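Local coordinates for 70 kDa protein (Xanthomonas sp., PDB 4B2N) that is a diheme c-type cytochrome and rubber oxygenase, a dioxygenase that processively cleaves the polyisoprene of latex, at residues N101-F107 with E335-I339; L143-P147 with H195-L199; P159-G164 with G181-G185; L169-Q175 with I187-A193. One frame throughout, in Å; residues are numbered along the deposited sequence. Where two conformers were deposited one is given.

Interaction 1 (N101-F107 with E335-I339); sequences NLEERQF and EFEDI. With HEC (heme c), chain C.
Beside the rim of the first heme c, the C-terminal end of helix 88-104 meets helix 333-345, whose Phe336 and Ile339 belong to the heme pocket. Arg105, the first residue past the helix end, makes a side-on, two-nitrogen salt bridge to Glu335. Its NE gives a hydrogen bond of 2.8 Å to Glu335 OE2, and its NH2 bonds to Glu335 OE1 at 3.0 Å. Both oxygens are approached on their syn sides and lie close to the guanidinium plane, which is turned 23° from the carboxylate. The arginine chain reaches this position by bending at chi2 (-82°) and chi3, and the extended glutamate comes to meet it at about a right angle. Asp179 is a second carboxylate partner of Arg105 NH2.

Deeper in, Phe336 directs its edge at one face of Phe107 in a T-shaped pair, with ring planes 64° and centroids 4.8 Å apart; the opposite face of Phe107 is covered by Arg105 CB. Ile339 CD1 fills the angle between the two rings, resting over the centre of Phe336. Leu102 continues the apolar layer through CD2, against Ile339 CG2.

Asn101 spans the helices with both ends of its amide. ND2 makes a weak bond to Glu335 O and also donates a hydrogen bond to a water that in turn donates to Asp338 OD2; that carboxylate is bound further by Ser94 and Arg97. OD1 accepts from a second water, which also donates to Glu335 OE2, linking the amide to the salt-bridged carboxylate. On the heme side, Phe336 CE2 lies 3.8 Å from heme CBB.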
# COMPACT_ATOMS: atom_id res chain seq x y z
N ASN A 101 -3.38 17.34 4.78
CA ASN A 101 -3.65 16.20 5.71
C ASN A 101 -2.50 15.20 5.80
O ASN A 101 -2.14 14.82 6.91
CB ASN A 101 -4.91 15.46 5.32
CG ASN A 101 -6.16 16.31 5.57
OD1 ASN A 101 -6.10 17.33 6.27
ND2 ASN A 101 -7.31 15.87 4.99
N LEU A 102 -1.90 14.83 4.68
CA LEU A 102 -0.82 13.82 4.71
C LEU A 102 0.44 14.38 5.42
O LEU A 102 1.21 13.62 6.03
CB LEU A 102 -0.53 13.24 3.31
CG LEU A 102 -1.63 12.40 2.69
CD1 LEU A 102 -1.33 11.95 1.25
CD2 LEU A 102 -1.87 11.22 3.62
N GLU A 103 0.64 15.70 5.29
CA GLU A 103 1.85 16.32 5.76
C GLU A 103 1.72 16.66 7.25
O GLU A 103 2.72 16.59 8.00
CB GLU A 103 2.13 17.61 4.97
CG GLU A 103 2.76 17.35 3.59
CD GLU A 103 2.99 18.64 2.84
OE1 GLU A 103 3.04 19.72 3.52
OE2 GLU A 103 3.11 18.57 1.57
N GLU A 104 0.51 17.06 7.69
CA GLU A 104 0.38 17.59 9.03
C GLU A 104 -0.61 16.99 9.99
O GLU A 104 -0.72 17.46 11.16
CB GLU A 104 0.23 19.10 9.13
CG GLU A 104 -0.43 19.87 8.05
CD GLU A 104 -0.49 21.37 8.40
OE1 GLU A 104 -1.36 21.81 9.19
OE2 GLU A 104 0.32 22.08 7.82
N ARG A 105 -1.35 15.98 9.55
CA ARG A 105 -2.37 15.45 10.50
C ARG A 105 -1.87 14.16 11.13
O ARG A 105 -1.44 13.26 10.42
CB ARG A 105 -3.72 15.25 9.75
CG ARG A 105 -4.40 16.59 9.56
CD ARG A 105 -5.15 16.96 10.86
NE ARG A 105 -6.38 16.15 11.00
CZ ARG A 105 -6.68 15.34 12.01
NH1 ARG A 105 -5.84 15.19 13.03
NH2 ARG A 105 -7.85 14.68 12.03
N GLN A 106 -1.96 14.05 12.45
CA GLN A 106 -1.64 12.77 13.09
C GLN A 106 -2.86 11.83 13.09
O GLN A 106 -3.73 11.88 13.95
CB GLN A 106 -1.13 12.96 14.50
CG GLN A 106 -0.52 11.64 15.03
CD GLN A 106 0.54 11.90 16.06
OE1 GLN A 106 1.72 11.50 15.91
NE2 GLN A 106 0.15 12.60 17.09
N PHE A 107 -2.92 10.98 12.09
CA PHE A 107 -3.98 10.00 11.94
C PHE A 107 -3.56 8.70 12.62
O PHE A 107 -4.30 8.16 13.46
CB PHE A 107 -4.15 9.70 10.45
CG PHE A 107 -4.75 10.84 9.69
CD1 PHE A 107 -6.01 11.38 10.08
CD2 PHE A 107 -4.08 11.40 8.61
CE1 PHE A 107 -6.58 12.48 9.42
CE2 PHE A 107 -4.66 12.49 7.91
CZ PHE A 107 -5.90 13.02 8.34
N GLU A 335 -11.96 14.11 5.73
CA GLU A 335 -10.51 14.27 5.54
C GLU A 335 -9.94 13.23 4.59
O GLU A 335 -9.07 13.50 3.73
CB GLU A 335 -9.81 14.22 6.90
CG GLU A 335 -10.04 15.53 7.62
CD GLU A 335 -9.48 15.49 9.05
OE1 GLU A 335 -9.90 14.64 9.86
OE2 GLU A 335 -8.66 16.37 9.39
N PHE A 336 -10.53 12.05 4.68
CA PHE A 336 -10.07 10.96 3.80
C PHE A 336 -10.55 11.02 2.36
O PHE A 336 -9.85 10.61 1.42
CB PHE A 336 -10.26 9.65 4.50
CG PHE A 336 -9.11 9.35 5.42
CD1 PHE A 336 -9.01 9.98 6.69
CD2 PHE A 336 -8.13 8.42 5.05
CE1 PHE A 336 -7.90 9.72 7.54
CE2 PHE A 336 -7.03 8.15 5.90
CZ PHE A 336 -6.89 8.81 7.10
N GLU A 337 -11.73 11.54 2.15
CA GLU A 337 -12.19 11.85 0.78
C GLU A 337 -11.20 12.91 0.14
O GLU A 337 -10.84 12.83 -0.98
CB GLU A 337 -13.62 12.48 0.87
CG GLU A 337 -14.68 11.48 1.26
CD GLU A 337 -15.03 10.47 0.15
OE1 GLU A 337 -14.43 10.45 -0.97
OE2 GLU A 337 -15.98 9.68 0.37
N ASP A 338 -10.72 13.86 0.92
CA ASP A 338 -9.75 14.84 0.42
C ASP A 338 -8.38 14.16 0.17
O ASP A 338 -7.76 14.37 -0.87
CB ASP A 338 -9.55 15.97 1.46
CG ASP A 338 -10.73 16.98 1.52
OD1 ASP A 338 -11.52 17.07 0.56
OD2 ASP A 338 -10.84 17.72 2.56
N ILE A 339 -7.93 13.29 1.11
CA ILE A 339 -6.73 12.47 0.85
C ILE A 339 -6.90 11.68 -0.48
O ILE A 339 -6.04 11.73 -1.33
CB ILE A 339 -6.33 11.56 2.06
CG1 ILE A 339 -5.89 12.43 3.31
CG2 ILE A 339 -5.34 10.49 1.55
CD1 ILE A 339 -5.85 11.64 4.61
FE HEC C . -1.65 2.13 2.90
CHA HEC C . -2.93 -0.03 0.47
CHB HEC C . -3.82 4.67 1.79
CHC HEC C . -0.96 4.12 5.72
CHD HEC C . 0.85 -0.01 3.61
NA HEC C . -3.04 2.30 1.54
C1A HEC C . -3.33 1.37 0.50
C2A HEC C . -4.19 1.92 -0.54
C3A HEC C . -4.47 3.27 -0.19
C4A HEC C . -3.74 3.47 1.06
CMA HEC C . -5.28 4.28 -0.99
CAA HEC C . -4.72 1.23 -1.82
CBA HEC C . -3.58 1.26 -2.83
CGA HEC C . -3.88 0.47 -4.09
O1A HEC C . -4.40 -0.71 -4.03
O2A HEC C . -3.52 1.02 -5.13
NB HEC C . -2.34 3.92 3.62
C1B HEC C . -3.11 4.84 3.04
C2B HEC C . -3.35 6.05 3.80
C3B HEC C . -2.54 5.89 4.94
C4B HEC C . -1.91 4.59 4.72
CMB HEC C . -4.26 7.12 3.34
CAB HEC C . -2.39 6.77 6.16
CBB HEC C . -3.57 6.94 6.92
NC HEC C . -0.34 2.16 4.39
C1C HEC C . -0.13 2.96 5.50
C2C HEC C . 1.04 2.55 6.31
C3C HEC C . 1.53 1.31 5.67
C4C HEC C . 0.65 1.10 4.52
CMC HEC C . 1.50 3.28 7.57
CAC HEC C . 2.66 0.42 6.08
CBC HEC C . 2.82 0.15 7.44
ND HEC C . -1.16 0.29 2.17
C1D HEC C . -0.12 -0.42 2.59
C2D HEC C . 0.04 -1.66 1.91
C3D HEC C . -1.07 -1.67 1.00
C4D HEC C . -1.77 -0.41 1.26
CMD HEC C . 1.06 -2.74 2.04
CAD HEC C . -1.44 -2.82 0.14
CBD HEC C . -2.17 -3.72 1.21
CGD HEC C . -2.54 -5.05 0.59
O1D HEC C . -1.87 -6.08 0.83
O2D HEC C . -3.50 -5.01 -0.25
O HOH W 1 -9.57 17.64 4.79
O HOH W 2 -7.75 18.34 8.16

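Interaction 2 (L143-P147 with H195-L199); sequences LYPAP and HDSRL. With HEC (heme c), chain C.
Pro145 O is gripped by two nitrogens of Arg198, NE at 2.8 Å and NH2 at 3.0 Å. Both donors have the oxygen in the guanidinium plane, but they reach it differently: NE is tilted 18° from the carbonyl plane, whereas NH2 stands well above it and gives the more bent bond. The arginine chain runs extended from CG to NE (chi2 -172°, chi3 179°), which carries the guanidinium past Tyr144 to the Pro145-Pro147 loop. There NH2 also packs against Pro147 CB at 3.7 Å.

The side chains of Tyr144 and Arg198 run antiparallel alongside one another, and one face of the tyrosine ring lies on the backbone of the 195-199 segment. Arg198 N sits over the ring centre, and Ser197 CA makes a CH-pi contact 3.9 Å from the centroid. At the far end of the ring, Tyr144 OH lies 3.3 Å from Ser197 CB and is hydrogen-bonded to Asn213. Ser197 OG turns to the carbonyls of Leu211 and Pro212, while the carboxylate of Asp196 is held by Ser192 and Gly210.

The segment covered in this way leads directly out of the heme-binding helix. His195 NE2 binds the iron at 2.0 Å, and its ring stacks with Trp291. Cys191, Cys194 and His195 together form the CXXCH signature of c-type cytochromes, in which the histidine is the proximal iron ligand.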
# COMPACT_ATOMS: atom_id res chain seq x y z
N LEU A 143 13.63 5.44 5.98
CA LEU A 143 12.83 6.65 5.66
C LEU A 143 13.74 7.66 4.91
O LEU A 143 14.85 7.27 4.44
CB LEU A 143 12.27 7.26 6.98
CG LEU A 143 11.45 6.24 7.77
CD1 LEU A 143 10.97 6.86 9.08
CD2 LEU A 143 10.25 5.72 6.93
N TYR A 144 13.30 8.90 4.73
CA TYR A 144 14.02 9.88 3.87
C TYR A 144 13.90 11.26 4.50
O TYR A 144 12.92 11.52 5.19
CB TYR A 144 13.39 9.91 2.48
CG TYR A 144 13.30 8.52 1.90
CD1 TYR A 144 12.22 7.71 2.25
CD2 TYR A 144 14.34 7.99 1.12
CE1 TYR A 144 12.11 6.41 1.79
CE2 TYR A 144 14.26 6.69 0.61
CZ TYR A 144 13.16 5.88 1.02
OH TYR A 144 13.05 4.59 0.57
N PRO A 145 14.83 12.18 4.18
CA PRO A 145 14.63 13.61 4.45
C PRO A 145 13.38 14.06 3.75
O PRO A 145 13.12 13.73 2.57
CB PRO A 145 15.92 14.31 3.94
CG PRO A 145 16.71 13.27 3.23
CD PRO A 145 16.12 11.88 3.49
N ALA A 146 12.53 14.68 4.52
CA ALA A 146 11.23 15.08 4.00
C ALA A 146 11.37 16.28 3.08
O ALA A 146 12.22 17.10 3.29
CB ALA A 146 10.30 15.45 5.19
N PRO A 147 10.50 16.38 2.06
CA PRO A 147 10.48 17.55 1.21
C PRO A 147 9.59 18.68 1.78
O PRO A 147 9.34 19.64 1.09
CB PRO A 147 9.86 17.02 -0.10
CG PRO A 147 8.94 15.96 0.40
CD PRO A 147 9.43 15.45 1.73
N HIS A 195 4.14 4.51 1.96
CA HIS A 195 3.59 4.93 0.66
C HIS A 195 4.48 5.84 -0.16
O HIS A 195 4.27 6.00 -1.34
CB HIS A 195 2.20 5.53 0.83
CG HIS A 195 1.16 4.47 0.95
ND1 HIS A 195 0.66 3.80 -0.14
CD2 HIS A 195 0.46 4.02 2.07
CE1 HIS A 195 -0.30 2.91 0.29
NE2 HIS A 195 -0.38 3.02 1.66
N ASP A 196 5.56 6.34 0.43
CA ASP A 196 6.39 7.35 -0.21
C ASP A 196 7.88 6.99 -0.08
O ASP A 196 8.32 6.31 0.89
CB ASP A 196 6.17 8.78 0.41
CG ASP A 196 4.80 9.36 -0.02
OD1 ASP A 196 4.61 9.61 -1.22
OD2 ASP A 196 3.93 9.49 0.84
N SER A 197 8.67 7.49 -1.04
CA SER A 197 10.13 7.34 -0.90
C SER A 197 10.79 8.26 -1.89
O SER A 197 10.10 8.84 -2.70
CB SER A 197 10.56 5.91 -1.22
OG SER A 197 9.99 5.51 -2.48
N ARG A 198 12.12 8.39 -1.81
CA ARG A 198 12.88 9.20 -2.77
C ARG A 198 13.56 8.18 -3.62
O ARG A 198 14.11 7.23 -3.05
CB ARG A 198 13.93 10.01 -2.01
CG ARG A 198 13.34 11.20 -1.28
CD ARG A 198 14.49 12.04 -0.71
NE ARG A 198 13.96 13.23 -0.02
CZ ARG A 198 13.74 14.40 -0.63
NH1 ARG A 198 13.95 14.50 -1.96
NH2 ARG A 198 13.22 15.40 0.04
N LEU A 199 13.56 8.36 -4.93
CA LEU A 199 14.49 7.68 -5.79
C LEU A 199 15.44 8.74 -6.38
O LEU A 199 15.00 9.55 -7.22
CB LEU A 199 13.74 6.96 -6.92
CG LEU A 199 14.66 6.27 -7.91
CD1 LEU A 199 15.61 5.32 -7.12
CD2 LEU A 199 13.84 5.48 -8.93
FE HEC C . -1.65 2.13 2.90
CHA HEC C . -2.93 -0.03 0.47
CHB HEC C . -3.82 4.67 1.79
CHC HEC C . -0.96 4.12 5.72
CHD HEC C . 0.85 -0.01 3.61
NA HEC C . -3.04 2.30 1.54
C1A HEC C . -3.33 1.37 0.50
C2A HEC C . -4.19 1.92 -0.54
C3A HEC C . -4.47 3.27 -0.19
C4A HEC C . -3.74 3.47 1.06
CMA HEC C . -5.28 4.28 -0.99
CAA HEC C . -4.72 1.23 -1.82
CBA HEC C . -3.58 1.26 -2.83
CGA HEC C . -3.88 0.47 -4.09
O1A HEC C . -4.40 -0.71 -4.03
O2A HEC C . -3.52 1.02 -5.13
NB HEC C . -2.34 3.92 3.62
C1B HEC C . -3.11 4.84 3.04
C2B HEC C . -3.35 6.05 3.80
C3B HEC C . -2.54 5.89 4.94
C4B HEC C . -1.91 4.59 4.72
CMB HEC C . -4.26 7.12 3.34
CAB HEC C . -2.39 6.77 6.16
CBB HEC C . -3.57 6.94 6.92
NC HEC C . -0.34 2.16 4.39
C1C HEC C . -0.13 2.96 5.50
C2C HEC C . 1.04 2.55 6.31
C3C HEC C . 1.53 1.31 5.67
C4C HEC C . 0.65 1.10 4.52
CMC HEC C . 1.50 3.28 7.57
CAC HEC C . 2.66 0.42 6.08
CBC HEC C . 2.82 0.15 7.44
ND HEC C . -1.16 0.29 2.17
C1D HEC C . -0.12 -0.42 2.59
C2D HEC C . 0.04 -1.66 1.91
C3D HEC C . -1.07 -1.67 1.00
C4D HEC C . -1.77 -0.41 1.26
CMD HEC C . 1.06 -2.74 2.04
CAD HEC C . -1.44 -2.82 0.14
CBD HEC C . -2.17 -3.72 1.21
CGD HEC C . -2.54 -5.05 0.59
O1D HEC C . -1.87 -6.08 0.83
O2D HEC C . -3.50 -5.01 -0.25

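Interaction 3 (P159-G164 with G181-G185); sequences PNQTNG and GRWTG
With chi1 at -71° and chi2 at -70°, Asn160 places its amide against the backbone of Trp183, while Trp183, its CG anti to its own carbonyl carbon, lays its indole face against Asn163 and Gly164. The amide then engages both polar backbone atoms of one residue. Asn160 OD1 accepts from Trp183 N at 2.9 Å, with the donor in the carbonyl plane on a lone pair, and Asn160 ND2 gives a bond of 2.9 Å to Trp183 O, again on a lone pair. This paired grip fixes the rotation of the amide, since each end is matched to the atom that it meets.

Arg182 adds a secondary contact. In one of its two modelled conformers the chain bends at chi3 and the guanidinium stacks on the Asn160 amide, with Asn160 CG over one guanidinium face.

The indole is packed against backbone. Gly164 CA sits over the five-membered ring of Trp183, 3.5 Å from its centroid and 12° off the normal, in a close CH-pi contact. The peptide carbon of Asn163 lies on the same face, nearer the rim. The backbone of Gly164 can come this near because no side chain intervenes, and Gly164 N is bonded to Pro159 O, closing the 159-164 loop on itself. Pro159 CB rests on Trp183 CB at 3.8 Å.

At the protein surface and away from the hemes, the contact joins the loop between strands 151-152 and 167-168 to the loop linking hairpin strands 173-174 and 186-189. Gln175, just past the first hairpin strand, binds Gly164 and Gly185 and so ties both loops to that hairpin.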
# COMPACT_ATOMS: atom_id res chain seq x y z
N PRO A 159 5.30 22.81 21.54
CA PRO A 159 5.10 22.86 20.08
C PRO A 159 3.95 23.76 19.66
O PRO A 159 3.97 24.29 18.56
CB PRO A 159 4.77 21.42 19.72
CG PRO A 159 4.26 20.78 20.97
CD PRO A 159 5.01 21.46 22.09
N ASN A 160 3.02 24.04 20.57
CA ASN A 160 1.94 24.96 20.23
C ASN A 160 2.29 26.44 20.40
O ASN A 160 1.46 27.32 20.16
CB ASN A 160 0.65 24.54 20.91
CG ASN A 160 0.10 23.29 20.28
OD1 ASN A 160 -0.36 23.34 19.14
ND2 ASN A 160 0.23 22.14 20.97
N GLN A 161 3.54 26.70 20.77
CA GLN A 161 4.05 28.06 20.75
C GLN A 161 5.21 28.18 19.81
O GLN A 161 5.81 29.25 19.73
CB GLN A 161 4.48 28.50 22.17
CG GLN A 161 3.32 28.58 23.14
CD GLN A 161 3.79 29.08 24.50
OE1 GLN A 161 4.08 30.25 24.65
NE2 GLN A 161 3.89 28.18 25.49
N THR A 162 5.57 27.12 19.08
CA THR A 162 6.77 27.20 18.30
C THR A 162 6.47 26.57 16.95
O THR A 162 7.36 25.95 16.39
CB THR A 162 7.93 26.40 18.95
OG1 THR A 162 7.50 25.06 19.31
CG2 THR A 162 8.46 27.10 20.22
N ASN A 163 5.25 26.70 16.47
CA ASN A 163 4.83 26.11 15.13
C ASN A 163 5.24 24.65 14.89
O ASN A 163 5.73 24.28 13.80
CB ASN A 163 5.33 26.92 13.97
CG ASN A 163 4.80 28.31 14.01
OD1 ASN A 163 5.57 29.23 14.18
ND2 ASN A 163 3.48 28.48 13.90
N GLY A 164 5.10 23.85 15.96
CA GLY A 164 5.41 22.45 15.89
C GLY A 164 6.74 22.07 16.52
O GLY A 164 6.98 20.92 16.79
N GLY A 181 -6.92 20.34 16.05
CA GLY A 181 -5.99 21.21 15.38
C GLY A 181 -4.71 21.62 16.13
O GLY A 181 -4.03 22.55 15.69
N ARG A 182 -4.40 20.96 17.23
CA ARG A 182 -3.17 21.30 17.94
C ARG A 182 -2.03 20.34 17.65
O ARG A 182 -2.23 19.15 17.45
CB ARG A 182 -3.43 21.43 19.42
CG ARG A 182 -4.29 22.66 19.66
CD ARG A 182 -4.61 22.77 21.11
NE ARG A 182 -3.42 22.88 21.95
CZ ARG A 182 -2.78 24.02 22.18
NH1 ARG A 182 -3.18 25.10 21.56
NH2 ARG A 182 -1.75 24.06 23.02
N TRP A 183 -0.82 20.88 17.67
CA TRP A 183 0.37 20.04 17.57
C TRP A 183 0.37 19.07 18.73
O TRP A 183 0.20 19.46 19.89
CB TRP A 183 1.67 20.86 17.63
CG TRP A 183 1.85 21.72 16.39
CD1 TRP A 183 1.63 23.09 16.30
CD2 TRP A 183 2.27 21.32 15.06
NE1 TRP A 183 1.87 23.55 15.05
CE2 TRP A 183 2.30 22.55 14.26
CE3 TRP A 183 2.64 20.11 14.46
CZ2 TRP A 183 2.68 22.57 12.95
CZ3 TRP A 183 3.00 20.12 13.10
CH2 TRP A 183 3.01 21.34 12.35
N THR A 184 0.65 17.81 18.45
CA THR A 184 0.35 16.74 19.46
C THR A 184 1.46 16.52 20.47
O THR A 184 1.22 15.97 21.54
CB THR A 184 0.12 15.47 18.71
OG1 THR A 184 1.36 15.02 18.10
CG2 THR A 184 -0.88 15.80 17.63
N GLY A 185 2.69 16.85 20.10
CA GLY A 185 3.81 16.47 21.01
C GLY A 185 4.10 14.97 21.06
O GLY A 185 4.89 14.52 21.90

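Interaction 4 (L169-Q175 with I187-A193); sequences LPLGLIQ and IGASCSA. With HEC (heme c), chain C.
Leu173 and Ala189 are paired across the hairpin of strands 173-174 and 186-189 as a non-hydrogen-bonded antiparallel pair, their side chains diverging. Beside them, Ile174 and Gly188 form the hydrogen-bonded pair: Ile174 N reaches Gly188 O at 2.9 Å, and Gly188 N returns a bond to Ile174 O at 3.0 Å. Ile174 holds CG1 anti to its backbone N (chi1 -165°), which leaves CG2 against Ala189 O, 3.6 Å away, and near Ser190 CB. Ile187 CG2 lies instead toward Leu173 CB and Leu169 CD2, on a side where Tyr117 of helix 114-118 also packs.

Beyond the strands, a type II turn from Pro170 to Leu173 brings Gly172 against Ser192 and Ala193 of the heme-binding helix. Gly172 O receives Ser190 N at 2.9 Å, the donor standing 60° out of the carbonyl plane, and it also touches Ala193 CB. Leu171 CD1 meets Ser192 CB at 3.5 Å.

Ser190 OG caps the helix through a weak bond to Ser192 N and shares a water with Gly172 N and Leu173 O. Ser192 OG is hydrogen-bonded to the Asp196 carboxylate. The next residue after the cap, Cys191, carries the thioether, SG to heme CAB 1.8 Å. Backbone bonds and the water thus satisfy buried polar atoms of the turn right beside the residue that is covalently joined to the heme.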
# COMPACT_ATOMS: atom_id res chain seq x y z
N LEU A 169 11.55 15.85 11.48
CA LEU A 169 11.40 14.44 11.36
C LEU A 169 11.57 14.01 9.92
O LEU A 169 11.24 14.78 9.02
CB LEU A 169 9.96 13.99 11.78
CG LEU A 169 9.54 14.36 13.21
CD1 LEU A 169 8.01 14.37 13.30
CD2 LEU A 169 10.22 13.37 14.17
N PRO A 170 12.06 12.77 9.69
CA PRO A 170 12.08 12.28 8.30
C PRO A 170 10.70 12.07 7.73
O PRO A 170 9.71 11.89 8.50
CB PRO A 170 12.69 10.87 8.43
CG PRO A 170 13.46 10.88 9.66
CD PRO A 170 12.67 11.80 10.61
N LEU A 171 10.59 11.99 6.40
CA LEU A 171 9.36 11.65 5.75
C LEU A 171 8.95 10.31 6.28
O LEU A 171 9.77 9.40 6.33
CB LEU A 171 9.63 11.47 4.27
CG LEU A 171 8.45 11.08 3.40
CD1 LEU A 171 7.28 12.07 3.43
CD2 LEU A 171 9.03 10.80 2.00
N GLY A 172 7.71 10.14 6.69
CA GLY A 172 7.40 8.79 7.24
C GLY A 172 7.15 8.76 8.72
O GLY A 172 6.53 7.82 9.24
N LEU A 173 7.66 9.76 9.42
CA LEU A 173 7.27 9.94 10.83
C LEU A 173 6.55 11.26 10.85
O LEU A 173 6.78 12.14 9.97
CB LEU A 173 8.46 10.05 11.82
CG LEU A 173 9.33 8.77 11.95
CD1 LEU A 173 10.57 8.94 12.83
CD2 LEU A 173 8.52 7.52 12.37
N ILE A 174 5.73 11.43 11.90
CA ILE A 174 4.99 12.66 12.02
C ILE A 174 4.72 12.97 13.48
O ILE A 174 4.49 12.07 14.30
CB ILE A 174 3.65 12.61 11.16
CG1 ILE A 174 3.06 14.02 10.99
CG2 ILE A 174 2.63 11.61 11.79
CD1 ILE A 174 1.80 14.11 10.10
N GLN A 175 4.77 14.25 13.80
CA GLN A 175 4.10 14.73 14.98
C GLN A 175 2.68 15.22 14.59
O GLN A 175 1.69 14.64 15.03
CB GLN A 175 4.88 15.86 15.69
CG GLN A 175 4.05 16.57 16.76
CD GLN A 175 4.55 17.94 17.21
OE1 GLN A 175 4.20 18.36 18.30
NE2 GLN A 175 5.33 18.64 16.37
N ILE A 187 4.99 11.38 18.55
CA ILE A 187 5.51 10.91 17.24
C ILE A 187 4.95 9.55 16.83
O ILE A 187 4.93 8.68 17.66
CB ILE A 187 7.06 10.76 17.35
CG1 ILE A 187 7.69 11.98 18.02
CG2 ILE A 187 7.71 10.54 16.01
CD1 ILE A 187 7.40 13.35 17.36
N GLY A 188 4.50 9.35 15.58
CA GLY A 188 4.16 8.02 15.10
C GLY A 188 4.57 7.97 13.69
O GLY A 188 5.22 8.91 13.22
N ALA A 189 4.28 6.86 13.06
CA ALA A 189 4.48 6.79 11.62
C ALA A 189 3.42 7.66 10.91
O ALA A 189 2.36 8.02 11.47
CB ALA A 189 4.35 5.34 11.17
N SER A 190 3.70 8.02 9.64
CA SER A 190 2.64 8.54 8.79
C SER A 190 2.42 7.58 7.63
O SER A 190 3.18 6.62 7.49
CB SER A 190 2.99 9.89 8.15
OG SER A 190 4.16 9.74 7.36
N CYS A 191 1.37 7.87 6.87
CA CYS A 191 1.08 7.06 5.64
C CYS A 191 2.32 6.98 4.80
O CYS A 191 2.59 5.95 4.14
CB CYS A 191 -0.02 7.73 4.81
SG CYS A 191 -1.50 8.23 5.70
N SER A 192 3.09 8.09 4.75
CA SER A 192 4.30 8.11 3.92
C SER A 192 5.41 7.09 4.30
O SER A 192 6.30 6.88 3.49
CB SER A 192 4.87 9.51 3.88
OG SER A 192 3.92 10.36 3.28
N ALA A 193 5.39 6.55 5.52
CA ALA A 193 6.41 5.54 5.95
C ALA A 193 6.42 4.40 4.91
O ALA A 193 7.49 3.93 4.50
CB ALA A 193 6.12 4.98 7.38
FE HEC C . -1.65 2.13 2.90
CHA HEC C . -2.93 -0.03 0.47
CHB HEC C . -3.82 4.67 1.79
CHC HEC C . -0.96 4.12 5.72
CHD HEC C . 0.85 -0.01 3.61
NA HEC C . -3.04 2.30 1.54
C1A HEC C . -3.33 1.37 0.50
C2A HEC C . -4.19 1.92 -0.54
C3A HEC C . -4.47 3.27 -0.19
C4A HEC C . -3.74 3.47 1.06
CMA HEC C . -5.28 4.28 -0.99
CAA HEC C . -4.72 1.23 -1.82
CBA HEC C . -3.58 1.26 -2.83
CGA HEC C . -3.88 0.47 -4.09
O1A HEC C . -4.40 -0.71 -4.03
O2A HEC C . -3.52 1.02 -5.13
NB HEC C . -2.34 3.92 3.62
C1B HEC C . -3.11 4.84 3.04
C2B HEC C . -3.35 6.05 3.80
C3B HEC C . -2.54 5.89 4.94
C4B HEC C . -1.91 4.59 4.72
CMB HEC C . -4.26 7.12 3.34
CAB HEC C . -2.39 6.77 6.16
CBB HEC C . -3.57 6.94 6.92
NC HEC C . -0.34 2.16 4.39
C1C HEC C . -0.13 2.96 5.50
C2C HEC C . 1.04 2.55 6.31
C3C HEC C . 1.53 1.31 5.67
C4C HEC C . 0.65 1.10 4.52
CMC HEC C . 1.50 3.28 7.57
CAC HEC C . 2.66 0.42 6.08
CBC HEC C . 2.82 0.15 7.44
ND HEC C . -1.16 0.29 2.17
C1D HEC C . -0.12 -0.42 2.59
C2D HEC C . 0.04 -1.66 1.91
C3D HEC C . -1.07 -1.67 1.00
C4D HEC C . -1.77 -0.41 1.26
CMD HEC C . 1.06 -2.74 2.04
CAD HEC C . -1.44 -2.82 0.14
CBD HEC C . -2.17 -3.72 1.21
CGD HEC C . -2.54 -5.05 0.59
O1D HEC C . -1.87 -6.08 0.83
O2D HEC C . -3.50 -5.01 -0.25
O HOH W 3 5.73 11.97 6.97

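In the fold
From the N terminus, the chain leaves helix 88-104 at interaction 1, which closes the longest loop by meeting helix 333-345; the other three contacts nest inside it. Interaction 2 closes a shorter loop, from the loop after helix 133-141 to the segment after heme-binding helix 192-195, and interactions 3 and 4 both lie within that. These last two cross, their segments alternating along the chain, and Gln175 of interaction 4 reaches into interaction 3. Tyr144 O and Leu171 N probably link interactions 2 and 4, while Ile174 packs against interaction 1. Interactions 1, 2 and 4 all touch the same heme c; interaction 3 is peripheral.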